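Local coordinates for triacylglycerol lipase (Rhizopus niveus, PDB 1LGY), which hydrolyses the ester bonds of triacylglycerols and their partial glycerides, with a strong preference for the 1 and 3 positions, at residues S85-I90 against S253-L258; H144-A149 against G176-G181; T199-D204 against H257-D262; G220-I225 against C244-V249. All coordinates share one frame; numbering follows the deposited sequence.

Contact 1 of 4, residues S85-I90 against S253-L258; sequences SFRSAI and SILDHL
F86 lays one face of its ring against the edge of H257, in a T-shaped stack whose planes stand at 76° with centroids 4.8 Å apart. H257 is catalytic, and the edge it offers carries CD2 and NE2; NE2, 3.6 Å from F86 CD1, is also hydrogen-bonded to S145 OG, so the phenyl ring lies beside the working end of the imidazole. A chi1 of -53° places F86 CG beside its own backbone N and carries the ring over that edge. This is the close-packed part. I254 CD1 packs on F86 CB at 4.0 Å, and L258 CD1 meets F86 CD2 obliquely at 3.9 Å, apolar surroundings that suit a phenyl side chain.

The other side is looser and faces solvent. R87 stretches its chain out and rests one face of its guanidinium on I254 CG2, 3.9 Å from NH1, while NH2 touches L255 CD1. No hydrogen bond crosses the contact, consistent with a cover that can move: helix 87-91 probably corresponds to the lid helix of related fungal lipases. It follows strand 75-81 of the central sheet and here lies against residues 254-257, just before strand 259-260.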
loop_
_atom_site.group_PDB
_atom_site.type_symbol
_atom_site.label_atom_id
_atom_site.label_comp_id
_atom_site.label_asym_id
_atom_site.label_seq_id
_atom_site.Cartn_x
_atom_site.Cartn_y
_atom_site.Cartn_z
ATOM N N SER A 85 2.997 -11.735 10.777
ATOM C CA SER A 85 3.040 -13.185 10.752
ATOM C C SER A 85 2.272 -13.456 9.470
ATOM O O SER A 85 1.046 -13.345 9.427
ATOM C CB SER A 85 2.344 -13.769 11.982
ATOM O OG SER A 85 0.922 -13.727 11.983
ATOM N N PHE A 86 2.983 -13.708 8.355
ATOM C CA PHE A 86 2.288 -13.762 7.065
ATOM C C PHE A 86 1.673 -15.106 6.671
ATOM O O PHE A 86 0.677 -15.123 5.934
ATOM C CB PHE A 86 3.221 -13.332 5.971
ATOM C CG PHE A 86 3.888 -12.003 6.185
ATOM C CD1 PHE A 86 3.198 -10.831 5.976
ATOM C CD2 PHE A 86 5.231 -11.959 6.521
ATOM C CE1 PHE A 86 3.868 -9.600 6.097
ATOM C CE2 PHE A 86 5.899 -10.739 6.643
ATOM C CZ PHE A 86 5.223 -9.544 6.429
ATOM N N ARG A 87 2.208 -16.239 7.163
ATOM C CA ARG A 87 1.588 -17.539 6.868
ATOM C C ARG A 87 0.231 -17.740 7.584
ATOM O O ARG A 87 -0.615 -18.513 7.137
ATOM C CB ARG A 87 2.534 -18.683 7.262
ATOM C CG ARG A 87 3.861 -18.780 6.497
ATOM C CD ARG A 87 4.887 -19.714 7.162
ATOM N NE ARG A 87 6.203 -19.491 6.572
ATOM C CZ ARG A 87 6.655 -20.199 5.519
ATOM N NH1 ARG A 87 5.909 -21.164 4.961
ATOM N NH2 ARG A 87 7.850 -19.919 4.970
ATOM N N SER A 88 -0.003 -17.021 8.689
ATOM C CA SER A 88 -1.251 -17.034 9.458
ATOM C C SER A 88 -2.176 -15.903 9.030
ATOM O O SER A 88 -3.344 -15.890 9.409
ATOM C CB SER A 88 -1.029 -16.822 10.956
ATOM O OG SER A 88 -0.154 -17.759 11.564
ATOM N N ALA A 89 -1.637 -14.873 8.340
ATOM C CA ALA A 89 -2.446 -13.797 7.792
ATOM C C ALA A 89 -3.124 -14.402 6.573
ATOM O O ALA A 89 -4.323 -14.231 6.368
ATOM C CB ALA A 89 -1.573 -12.639 7.350
ATOM N N ILE A 90 -2.372 -15.192 5.804
ATOM C CA ILE A 90 -2.917 -15.861 4.637
ATOM C C ILE A 90 -3.835 -17.029 5.037
ATOM O O ILE A 90 -5.000 -16.960 4.702
ATOM C CB ILE A 90 -1.661 -16.243 3.776
ATOM C CG1 ILE A 90 -1.425 -15.150 2.760
ATOM C CG2 ILE A 90 -1.823 -17.528 3.018
ATOM C CD1 ILE A 90 -1.107 -13.775 3.375
ATOM N N SER A 253 4.214 -18.424 -4.091
ATOM C CA SER A 253 5.146 -18.565 -2.982
ATOM C C SER A 253 5.066 -17.488 -1.930
ATOM O O SER A 253 5.026 -16.319 -2.272
ATOM C CB SER A 253 6.579 -18.582 -3.539
ATOM O OG SER A 253 7.537 -18.536 -2.493
ATOM N N ILE A 254 5.089 -17.792 -0.642
ATOM C CA ILE A 254 5.041 -16.722 0.347
ATOM C C ILE A 254 6.397 -16.104 0.537
ATOM O O ILE A 254 6.524 -14.979 1.024
ATOM C CB ILE A 254 4.496 -17.258 1.710
ATOM C CG1 ILE A 254 4.321 -16.107 2.681
ATOM C CG2 ILE A 254 5.416 -18.330 2.266
ATOM C CD1 ILE A 254 3.113 -15.197 2.382
ATOM N N LEU A 255 7.424 -16.829 0.088
ATOM C CA LEU A 255 8.788 -16.365 0.283
ATOM C C LEU A 255 9.135 -15.134 -0.569
ATOM O O LEU A 255 9.957 -14.272 -0.208
ATOM C CB LEU A 255 9.706 -17.608 0.038
ATOM C CG LEU A 255 9.839 -18.677 1.185
ATOM C CD1 LEU A 255 8.641 -19.612 1.242
ATOM C CD2 LEU A 255 11.011 -19.611 0.912
ATOM N N ASP A 256 8.412 -14.937 -1.674
ATOM C CA ASP A 256 8.693 -13.800 -2.532
ATOM C C ASP A 256 7.996 -12.582 -1.964
ATOM O O ASP A 256 8.233 -11.452 -2.378
ATOM C CB ASP A 256 8.207 -14.086 -3.952
ATOM C CG ASP A 256 8.877 -15.223 -4.729
ATOM O OD1 ASP A 256 9.410 -16.141 -4.104
ATOM O OD2 ASP A 256 8.844 -15.230 -5.964
ATOM N N HIS A 257 7.108 -12.792 -0.990
ATOM C CA HIS A 257 6.481 -11.720 -0.260
ATOM C C HIS A 257 7.455 -10.955 0.636
ATOM O O HIS A 257 7.275 -9.759 0.920
ATOM C CB HIS A 257 5.431 -12.354 0.534
ATOM C CG HIS A 257 4.451 -11.411 1.121
ATOM N ND1 HIS A 257 4.028 -10.300 0.571
ATOM C CD2 HIS A 257 3.863 -11.561 2.328
ATOM C CE1 HIS A 257 3.197 -9.734 1.390
ATOM N NE2 HIS A 257 3.106 -10.500 2.441
ATOM N N LEU A 258 8.520 -11.693 1.040
ATOM C CA LEU A 258 9.479 -11.253 2.044
ATOM C C LEU A 258 10.652 -10.387 1.647
ATOM O O LEU A 258 11.434 -10.091 2.528
ATOM C CB LEU A 258 10.019 -12.486 2.772
ATOM C CG LEU A 258 9.291 -13.050 4.034
ATOM C CD1 LEU A 258 7.787 -13.073 3.864
ATOM C CD2 LEU A 258 9.751 -14.471 4.271
#

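Contact 2 of 4, residues H144-A149 against G176-G181; sequences HSLGGA and GGPRVG
The carbonyl oxygen of S145 accepts from G148 N at 2.9 Å and is packed closely by P178 CD, 3.1 Å from S145 O; no hydrogen bond crosses the contact. S145 is the nucleophile, and its backbone has the positive phi and strained turn (48°/-123°) of the nucleophile elbow of the alpha/beta-hydrolase fold, between strand 138-144 and helix 146-161. Its side chain leaves the backbone away from 176-181, and its OG pairs with H257.

Glycine suits several places here because the backbones approach so closely. G148 turns the bare side of the first helical turn to G177, and G176, itself at positive phi, carries no side chain, which leaves room for H144 CD2 at 4.2 Å from G176 CA. The G176 carbonyl oxygen comes within 3.6 Å of S145 CA. H144 is steadied by partners outside the contact, Y28 at its ND1 and a stack on H257.

Beyond the glycines the contact becomes apolar. P178, an apolar ring with no N-H to satisfy, lodges its CG against L146 CD2 at 4.0 Å, the two side chains crossing at about a right angle, and F112 of helix 110-133 covers L146, A149 and P178 together. The small methyl of A149 lets V180 come close. With V180 CG1 anti to its backbone N (chi1 -179°), CG2 stands anti to the carbonyl carbon, beside that N, and lies 3.6 Å from A149 CB.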
loop_
_atom_site.group_PDB
_atom_site.type_symbol
_atom_site.label_atom_id
_atom_site.label_comp_id
_atom_site.label_asym_id
_atom_site.label_seq_id
_atom_site.Cartn_x
_atom_site.Cartn_y
_atom_site.Cartn_z
ATOM N N HIS A 144 3.208 -2.363 2.626
ATOM C CA HIS A 144 3.422 -3.724 2.167
ATOM C C HIS A 144 2.341 -4.607 2.807
ATOM O O HIS A 144 1.719 -4.244 3.817
ATOM C CB HIS A 144 4.809 -4.151 2.609
ATOM C CG HIS A 144 5.149 -5.599 2.372
ATOM N ND1 HIS A 144 5.221 -6.522 3.299
ATOM C CD2 HIS A 144 5.426 -6.175 1.170
ATOM C CE1 HIS A 144 5.539 -7.642 2.724
ATOM N NE2 HIS A 144 5.658 -7.422 1.443
ATOM N N SER A 145 2.106 -5.739 2.140
ATOM C CA SER A 145 1.231 -6.807 2.562
ATOM C C SER A 145 -0.117 -6.335 3.030
ATOM O O SER A 145 -0.752 -5.612 2.276
ATOM C CB SER A 145 1.966 -7.564 3.638
ATOM O OG SER A 145 1.390 -8.836 3.745
ATOM N N LEU A 146 -0.587 -6.629 4.251
ATOM C CA LEU A 146 -1.876 -6.115 4.662
ATOM C C LEU A 146 -1.971 -4.627 4.752
ATOM O O LEU A 146 -3.077 -4.103 4.663
ATOM C CB LEU A 146 -2.260 -6.688 5.999
ATOM C CG LEU A 146 -2.733 -8.136 6.039
ATOM C CD1 LEU A 146 -3.972 -8.124 6.905
ATOM C CD2 LEU A 146 -3.328 -8.666 4.757
ATOM N N GLY A 147 -0.792 -3.998 4.923
ATOM C CA GLY A 147 -0.643 -2.579 4.986
ATOM C C GLY A 147 -1.007 -1.930 3.667
ATOM O O GLY A 147 -1.314 -0.749 3.658
ATOM N N GLY A 148 -0.979 -2.688 2.572
ATOM C CA GLY A 148 -1.398 -2.263 1.227
ATOM C C GLY A 148 -2.918 -2.172 1.061
ATOM O O GLY A 148 -3.457 -1.389 0.266
ATOM N N ALA A 149 -3.666 -2.992 1.797
ATOM C CA ALA A 149 -5.083 -2.855 1.737
ATOM C C ALA A 149 -5.460 -1.590 2.467
ATOM O O ALA A 149 -6.330 -0.869 1.980
ATOM C CB ALA A 149 -5.798 -3.970 2.414
ATOM N N GLY A 176 3.292 -5.996 -2.564
ATOM C CA GLY A 176 2.719 -7.156 -1.857
ATOM C C GLY A 176 1.233 -7.052 -1.509
ATOM O O GLY A 176 0.691 -7.920 -0.836
ATOM N N GLY A 177 0.508 -6.041 -1.985
ATOM C CA GLY A 177 -0.871 -5.820 -1.605
ATOM C C GLY A 177 -1.853 -6.914 -2.007
ATOM O O GLY A 177 -1.875 -7.333 -3.154
ATOM N N PRO A 178 -2.695 -7.399 -1.094
ATOM C CA PRO A 178 -3.854 -8.216 -1.380
ATOM C C PRO A 178 -4.931 -7.465 -2.100
ATOM O O PRO A 178 -4.978 -6.230 -2.048
ATOM C CB PRO A 178 -4.341 -8.692 -0.033
ATOM C CG PRO A 178 -3.915 -7.618 0.917
ATOM C CD PRO A 178 -2.526 -7.303 0.358
ATOM N N ARG A 179 -5.841 -8.203 -2.744
ATOM C CA ARG A 179 -7.030 -7.541 -3.296
ATOM C C ARG A 179 -7.919 -7.080 -2.148
ATOM O O ARG A 179 -7.900 -7.614 -1.021
ATOM C CB ARG A 179 -7.848 -8.454 -4.149
ATOM C CG ARG A 179 -7.051 -8.953 -5.291
ATOM C CD ARG A 179 -7.869 -9.932 -6.061
ATOM N NE ARG A 179 -7.275 -10.181 -7.350
ATOM C CZ ARG A 179 -6.683 -11.330 -7.621
ATOM N NH1 ARG A 179 -6.587 -12.313 -6.717
ATOM N NH2 ARG A 179 -6.219 -11.539 -8.841
ATOM N N VAL A 180 -8.687 -6.029 -2.456
ATOM C CA VAL A 180 -9.509 -5.369 -1.470
ATOM C C VAL A 180 -10.984 -5.353 -1.831
ATOM O O VAL A 180 -11.820 -5.387 -0.945
ATOM C CB VAL A 180 -8.977 -3.946 -1.312
ATOM C CG1 VAL A 180 -9.790 -3.223 -0.257
ATOM C CG2 VAL A 180 -7.539 -3.931 -0.787
ATOM N N GLY A 181 -11.382 -5.309 -3.084
ATOM C CA GLY A 181 -12.807 -5.129 -3.329
ATOM C C GLY A 181 -13.266 -5.833 -4.569
ATOM O O GLY A 181 -12.465 -6.368 -5.304
#

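Contact 3 of 4, residues T199-D204 against H257-D262; sequences TVHKRD and HLSYFD
D204 OD2 receives two donors from the other segment, H257 ND1 at 3.1 Å and Y260 OH at 2.6 Å. The imidazole reaches it on the syn side, somewhat out of the carboxylate plane, with an N-H...O angle of 148°, whereas the tyrosine hydroxyl donates to the anti lone pair of OD2. This is the Asp-His half of the Ser-His-Asp triad of an alpha/beta hydrolase, which S145 completes. D204 OD1 is hydrogen-bonded to V206 N, so both carboxylate oxygens are tied.

The next shell fixes these groups. A type II' turn from H201 to D204, starting at the last residue of strand 196-201, presents the aspartate, and D204 CG lies anti to its backbone N (chi1 -174°), aimed at H257. Y260 suits its place because its hydroxyl grips D204 while also taking a weak bond from H201 N. Its ring is packed by H201 CB over one face in a CH-pi contact, 3.6 Å from the centroid, and by T199 CG2 at the edge, 3.7 Å from Y260 CE2.

Further out, T199 CG2 also touches F261 CZ, while T199 OG1 turns to S223. The imidazole of H201 is sandwiched between K202 CG and the carbonyl oxygen of S259, with S259 O 3.5 Å from H201 CD2.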
loop_
_atom_site.group_PDB
_atom_site.type_symbol
_atom_site.label_atom_id
_atom_site.label_comp_id
_atom_site.label_asym_id
_atom_site.label_seq_id
_atom_site.Cartn_x
_atom_site.Cartn_y
_atom_site.Cartn_z
ATOM N N THR A 199 3.138 -2.823 -7.072
ATOM C CA THR A 199 4.256 -3.683 -7.418
ATOM C C THR A 199 4.008 -5.043 -6.789
ATOM O O THR A 199 3.458 -5.120 -5.690
ATOM C CB THR A 199 5.614 -3.183 -6.888
ATOM O OG1 THR A 199 5.946 -1.972 -7.540
ATOM C CG2 THR A 199 6.745 -4.172 -7.204
ATOM N N VAL A 200 4.336 -6.120 -7.520
ATOM C CA VAL A 200 4.330 -7.488 -7.003
ATOM C C VAL A 200 5.609 -8.148 -7.519
ATOM O O VAL A 200 6.011 -8.007 -8.665
ATOM C CB VAL A 200 3.042 -8.344 -7.427
ATOM C CG1 VAL A 200 2.161 -7.534 -8.331
ATOM C CG2 VAL A 200 3.415 -9.695 -8.052
ATOM N N HIS A 201 6.238 -8.893 -6.603
ATOM C CA HIS A 201 7.509 -9.522 -6.832
ATOM C C HIS A 201 7.384 -10.997 -7.075
ATOM O O HIS A 201 7.025 -11.812 -6.220
ATOM C CB HIS A 201 8.365 -9.232 -5.624
ATOM C CG HIS A 201 9.648 -9.993 -5.506
ATOM N ND1 HIS A 201 10.788 -9.770 -6.123
ATOM C CD2 HIS A 201 9.798 -11.077 -4.691
ATOM C CE1 HIS A 201 11.618 -10.687 -5.702
ATOM N NE2 HIS A 201 11.009 -11.467 -4.843
ATOM N N LYS A 202 7.781 -11.263 -8.312
ATOM C CA LYS A 202 7.824 -12.595 -8.860
ATOM C C LYS A 202 6.555 -13.395 -8.490
ATOM O O LYS A 202 5.422 -12.975 -8.762
ATOM C CB LYS A 202 9.164 -13.250 -8.361
ATOM C CG LYS A 202 10.434 -12.388 -8.478
ATOM C CD LYS A 202 11.833 -13.051 -8.505
ATOM C CE LYS A 202 12.176 -13.929 -7.294
ATOM N NZ LYS A 202 13.609 -14.212 -7.155
ATOM N N ARG A 203 6.736 -14.508 -7.784
ATOM C CA ARG A 203 5.668 -15.401 -7.407
ATOM C C ARG A 203 4.958 -15.133 -6.078
ATOM O O ARG A 203 4.189 -15.979 -5.630
ATOM C CB ARG A 203 6.290 -16.801 -7.472
ATOM C CG ARG A 203 6.799 -17.179 -8.868
ATOM C CD ARG A 203 7.392 -18.580 -8.827
ATOM N NE ARG A 203 7.779 -19.133 -10.121
ATOM C CZ ARG A 203 6.912 -19.310 -11.139
ATOM N NH1 ARG A 203 5.634 -18.968 -11.025
ATOM N NH2 ARG A 203 7.263 -19.924 -12.280
ATOM N N ASP A 204 5.155 -13.972 -5.424
ATOM C CA ASP A 204 4.465 -13.560 -4.194
ATOM C C ASP A 204 2.981 -13.902 -4.295
ATOM O O ASP A 204 2.364 -13.506 -5.280
ATOM C CB ASP A 204 4.647 -12.034 -3.989
ATOM C CG ASP A 204 4.137 -11.405 -2.696
ATOM O OD1 ASP A 204 3.592 -12.099 -1.860
ATOM O OD2 ASP A 204 4.288 -10.208 -2.485
ATOM N N HIS A 257 7.108 -12.792 -0.990
ATOM C CA HIS A 257 6.481 -11.720 -0.260
ATOM C C HIS A 257 7.455 -10.955 0.636
ATOM O O HIS A 257 7.275 -9.759 0.920
ATOM C CB HIS A 257 5.431 -12.354 0.534
ATOM C CG HIS A 257 4.451 -11.411 1.121
ATOM N ND1 HIS A 257 4.028 -10.300 0.571
ATOM C CD2 HIS A 257 3.863 -11.561 2.328
ATOM C CE1 HIS A 257 3.197 -9.734 1.390
ATOM N NE2 HIS A 257 3.106 -10.500 2.441
ATOM N N LEU A 258 8.520 -11.693 1.040
ATOM C CA LEU A 258 9.479 -11.253 2.044
ATOM C C LEU A 258 10.652 -10.387 1.647
ATOM O O LEU A 258 11.434 -10.091 2.528
ATOM C CB LEU A 258 10.019 -12.486 2.772
ATOM C CG LEU A 258 9.291 -13.050 4.034
ATOM C CD1 LEU A 258 7.787 -13.073 3.864
ATOM C CD2 LEU A 258 9.751 -14.471 4.271
ATOM N N SER A 259 10.814 -10.000 0.391
ATOM C CA SER A 259 11.834 -9.047 -0.001
ATOM C C SER A 259 11.407 -8.381 -1.281
ATOM O O SER A 259 10.791 -9.048 -2.071
ATOM C CB SER A 259 13.168 -9.711 -0.245
ATOM O OG SER A 259 12.922 -10.967 -0.870
ATOM N N TYR A 260 11.620 -7.082 -1.507
ATOM C CA TYR A 260 11.172 -6.420 -2.720
ATOM C C TYR A 260 12.339 -5.601 -3.111
ATOM O O TYR A 260 12.721 -4.745 -2.330
ATOM C CB TYR A 260 10.044 -5.423 -2.530
ATOM C CG TYR A 260 8.737 -6.100 -2.860
ATOM C CD1 TYR A 260 8.260 -7.096 -2.004
ATOM C CD2 TYR A 260 8.039 -5.774 -4.033
ATOM C CE1 TYR A 260 7.090 -7.784 -2.312
ATOM C CE2 TYR A 260 6.864 -6.458 -4.342
ATOM C CZ TYR A 260 6.422 -7.453 -3.467
ATOM O OH TYR A 260 5.306 -8.153 -3.735
ATOM N N PHE A 261 12.880 -5.855 -4.299
ATOM C CA PHE A 261 14.032 -5.148 -4.811
ATOM C C PHE A 261 15.175 -5.261 -3.789
ATOM O O PHE A 261 15.893 -4.284 -3.520
ATOM C CB PHE A 261 13.720 -3.681 -5.015
ATOM C CG PHE A 261 12.498 -3.306 -5.810
ATOM C CD1 PHE A 261 12.503 -3.425 -7.195
ATOM C CD2 PHE A 261 11.390 -2.776 -5.143
ATOM C CE1 PHE A 261 11.387 -3.001 -7.911
ATOM C CE2 PHE A 261 10.284 -2.362 -5.877
ATOM C CZ PHE A 261 10.276 -2.469 -7.261
ATOM N N ASP A 262 15.218 -6.460 -3.165
ATOM C CA ASP A 262 16.150 -6.828 -2.119
ATOM C C ASP A 262 16.149 -6.128 -0.766
ATOM O O ASP A 262 17.114 -6.193 0.011
ATOM C CB ASP A 262 17.549 -6.768 -2.713
ATOM C CG ASP A 262 17.722 -7.878 -3.716
ATOM O OD1 ASP A 262 17.369 -9.022 -3.411
ATOM O OD2 ASP A 262 18.196 -7.593 -4.814
#

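Contact 4 of 4, residues G220-I225 against C244-V249; sequences GVESWI and CSNSIV
E222 and W224 both hold CG anti to the backbone N, with chi1 of 161° and -171°, which turns both side chains from one side of strand 221-227 toward C244 and S245. Two residues apart on the strand, they share the work: the glutamate binds the opposite segment and the tryptophan packs on it.

E222 is extended beyond CG, and its length brings OE2 to S245, which grips it twice. S245 OG donates to E222 OE2 at 2.6 Å on the syn side, from the crowded position between backbone N and carbonyl carbon, while S245 N donates to the same oxygen at 2.9 Å from above the carboxylate plane, with an N-H...O angle of 164°. The other oxygen, OE1, has a long, weak ion pair with R198.

W224 offers one broad face to the chain at C244 and S245. S245 CB stands over the five-membered ring, 3.8 Å from its centroid, and C244 O lies over the benzene part, 3.4 Å from W224 CZ3. S247 N donates to that carbonyl oxygen as well. S247 OG is 2.7 Å from C244 O and approaches almost along the C=O axis. I248 CG2 meets the edge of the indole, 3.5 Å from W224 CZ2, a place for a branched apolar side chain. The indole NE1 bonds to K202 O.

Residues 245-248 are thereby fastened beside the central sheet, where strand 221-227 runs between strands 196-201 and 231-235. From the latter, C235 forms the disulfide with C244.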
loop_
_atom_site.group_PDB
_atom_site.type_symbol
_atom_site.label_atom_id
_atom_site.label_comp_id
_atom_site.label_asym_id
_atom_site.label_seq_id
_atom_site.Cartn_x
_atom_site.Cartn_y
_atom_site.Cartn_z
ATOM N N GLY A 220 -5.552 -0.150 -10.403
ATOM C CA GLY A 220 -4.157 0.315 -10.352
ATOM C C GLY A 220 -3.219 -0.378 -11.299
ATOM O O GLY A 220 -3.578 -1.467 -11.759
ATOM N N VAL A 221 -2.025 0.192 -11.610
ATOM C CA VAL A 221 -1.174 -0.450 -12.599
ATOM C C VAL A 221 -0.057 -1.226 -11.990
ATOM O O VAL A 221 0.704 -0.823 -11.145
ATOM C CB VAL A 221 -0.613 0.565 -13.726
ATOM C CG1 VAL A 221 -1.069 1.970 -13.421
ATOM C CG2 VAL A 221 0.883 0.406 -13.935
ATOM N N GLU A 222 0.014 -2.401 -12.542
ATOM C CA GLU A 222 0.845 -3.430 -12.029
ATOM C C GLU A 222 2.222 -3.366 -12.612
ATOM O O GLU A 222 2.342 -3.259 -13.827
ATOM C CB GLU A 222 0.113 -4.708 -12.337
ATOM C CG GLU A 222 1.025 -5.864 -12.275
ATOM C CD GLU A 222 0.451 -7.236 -12.144
ATOM O OE1 GLU A 222 -0.720 -7.548 -12.389
ATOM O OE2 GLU A 222 1.285 -8.035 -11.797
ATOM N N SER A 223 3.206 -3.462 -11.692
ATOM C CA SER A 223 4.617 -3.506 -12.010
ATOM C C SER A 223 5.194 -4.739 -11.336
ATOM O O SER A 223 5.335 -4.808 -10.126
ATOM C CB SER A 223 5.265 -2.228 -11.511
ATOM O OG SER A 223 4.935 -1.867 -10.176
ATOM N N TRP A 224 5.483 -5.750 -12.152
ATOM C CA TRP A 224 5.955 -7.058 -11.743
ATOM C C TRP A 224 7.462 -7.233 -11.857
ATOM O O TRP A 224 8.053 -7.122 -12.926
ATOM C CB TRP A 224 5.247 -8.068 -12.603
ATOM C CG TRP A 224 5.402 -9.552 -12.249
ATOM C CD1 TRP A 224 5.579 -10.021 -10.967
ATOM C CD2 TRP A 224 5.350 -10.588 -13.165
ATOM N NE1 TRP A 224 5.635 -11.327 -11.073
ATOM C CE2 TRP A 224 5.504 -11.711 -12.351
ATOM C CE3 TRP A 224 5.182 -10.745 -14.550
ATOM C CZ2 TRP A 224 5.495 -12.980 -12.919
ATOM C CZ3 TRP A 224 5.169 -12.025 -15.115
ATOM C CH2 TRP A 224 5.324 -13.139 -14.293
ATOM N N ILE A 225 8.094 -7.521 -10.728
ATOM C CA ILE A 225 9.522 -7.807 -10.678
ATOM C C ILE A 225 9.637 -9.227 -11.203
ATOM O O ILE A 225 9.333 -10.135 -10.444
ATOM C CB ILE A 225 10.036 -7.747 -9.213
ATOM C CG1 ILE A 225 9.622 -6.431 -8.560
ATOM C CG2 ILE A 225 11.556 -7.901 -9.204
ATOM C CD1 ILE A 225 9.861 -6.410 -7.053
ATOM N N CYS A 244 0.587 -9.904 -16.378
ATOM C CA CYS A 244 1.677 -9.829 -15.453
ATOM C C CYS A 244 1.685 -10.896 -14.353
ATOM O O CYS A 244 1.803 -12.066 -14.722
ATOM C CB CYS A 244 1.687 -8.402 -14.962
ATOM S SG CYS A 244 2.358 -7.281 -16.226
ATOM N N SER A 245 1.586 -10.667 -13.059
ATOM C CA SER A 245 1.828 -11.716 -12.092
ATOM C C SER A 245 0.811 -12.801 -12.025
ATOM O O SER A 245 1.079 -13.830 -11.434
ATOM C CB SER A 245 1.970 -11.108 -10.739
ATOM O OG SER A 245 0.868 -10.267 -10.457
ATOM N N ASN A 246 -0.366 -12.620 -12.637
ATOM C CA ASN A 246 -1.408 -13.646 -12.670
ATOM C C ASN A 246 -1.075 -14.814 -13.563
ATOM O O ASN A 246 -1.748 -15.839 -13.468
ATOM C CB ASN A 246 -2.730 -13.086 -13.155
ATOM C CG ASN A 246 -3.361 -12.116 -12.169
ATOM O OD1 ASN A 246 -3.676 -12.400 -11.008
ATOM N ND2 ASN A 246 -3.476 -10.911 -12.706
ATOM N N SER A 247 -0.041 -14.672 -14.396
ATOM C CA SER A 247 0.388 -15.702 -15.320
ATOM C C SER A 247 1.172 -16.807 -14.636
ATOM O O SER A 247 1.186 -17.950 -15.107
ATOM C CB SER A 247 1.242 -15.061 -16.444
ATOM O OG SER A 247 2.386 -14.359 -15.984
ATOM N N ILE A 248 1.829 -16.505 -13.513
ATOM C CA ILE A 248 2.555 -17.534 -12.803
ATOM C C ILE A 248 1.682 -18.394 -11.904
ATOM O O ILE A 248 2.108 -19.473 -11.513
ATOM C CB ILE A 248 3.686 -16.915 -11.983
ATOM C CG1 ILE A 248 3.358 -15.857 -10.961
ATOM C CG2 ILE A 248 4.545 -16.371 -13.046
ATOM C CD1 ILE A 248 3.061 -16.378 -9.543
ATOM N N VAL A 249 0.457 -17.975 -11.563
ATOM C CA VAL A 249 -0.445 -18.762 -10.718
ATOM C C VAL A 249 -0.699 -20.146 -11.317
ATOM O O VAL A 249 -0.797 -20.190 -12.549
ATOM C CB VAL A 249 -1.713 -17.879 -10.595
ATOM C CG1 VAL A 249 -2.974 -18.650 -10.170
ATOM C CG2 VAL A 249 -1.399 -16.834 -9.523
#

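In the fold
The four contacts lie around the catalytic site of one alpha/beta-hydrolase chain, their centres 11 to 17 Å apart: contacts 2 and 3 at the C-terminal ends of strands 138-144, 170-175 and 196-201, contact 4 on the neighbouring strand 221-227 of the same sheet. Contact 1 opens first in the sequence, at 85-90, and contacts 2 and 4 lie wholly between its two segments. Contacts 1 and 3 overlap at their second segments, sharing H257 and L258. Nucleophile, aspartate and histidine, far apart in the chain, thus converge: contact 2 supplies the serine, contact 3 the aspartate and, shared with contact 1, the histidine; contact 1 adds the helix that probably acts as the lid.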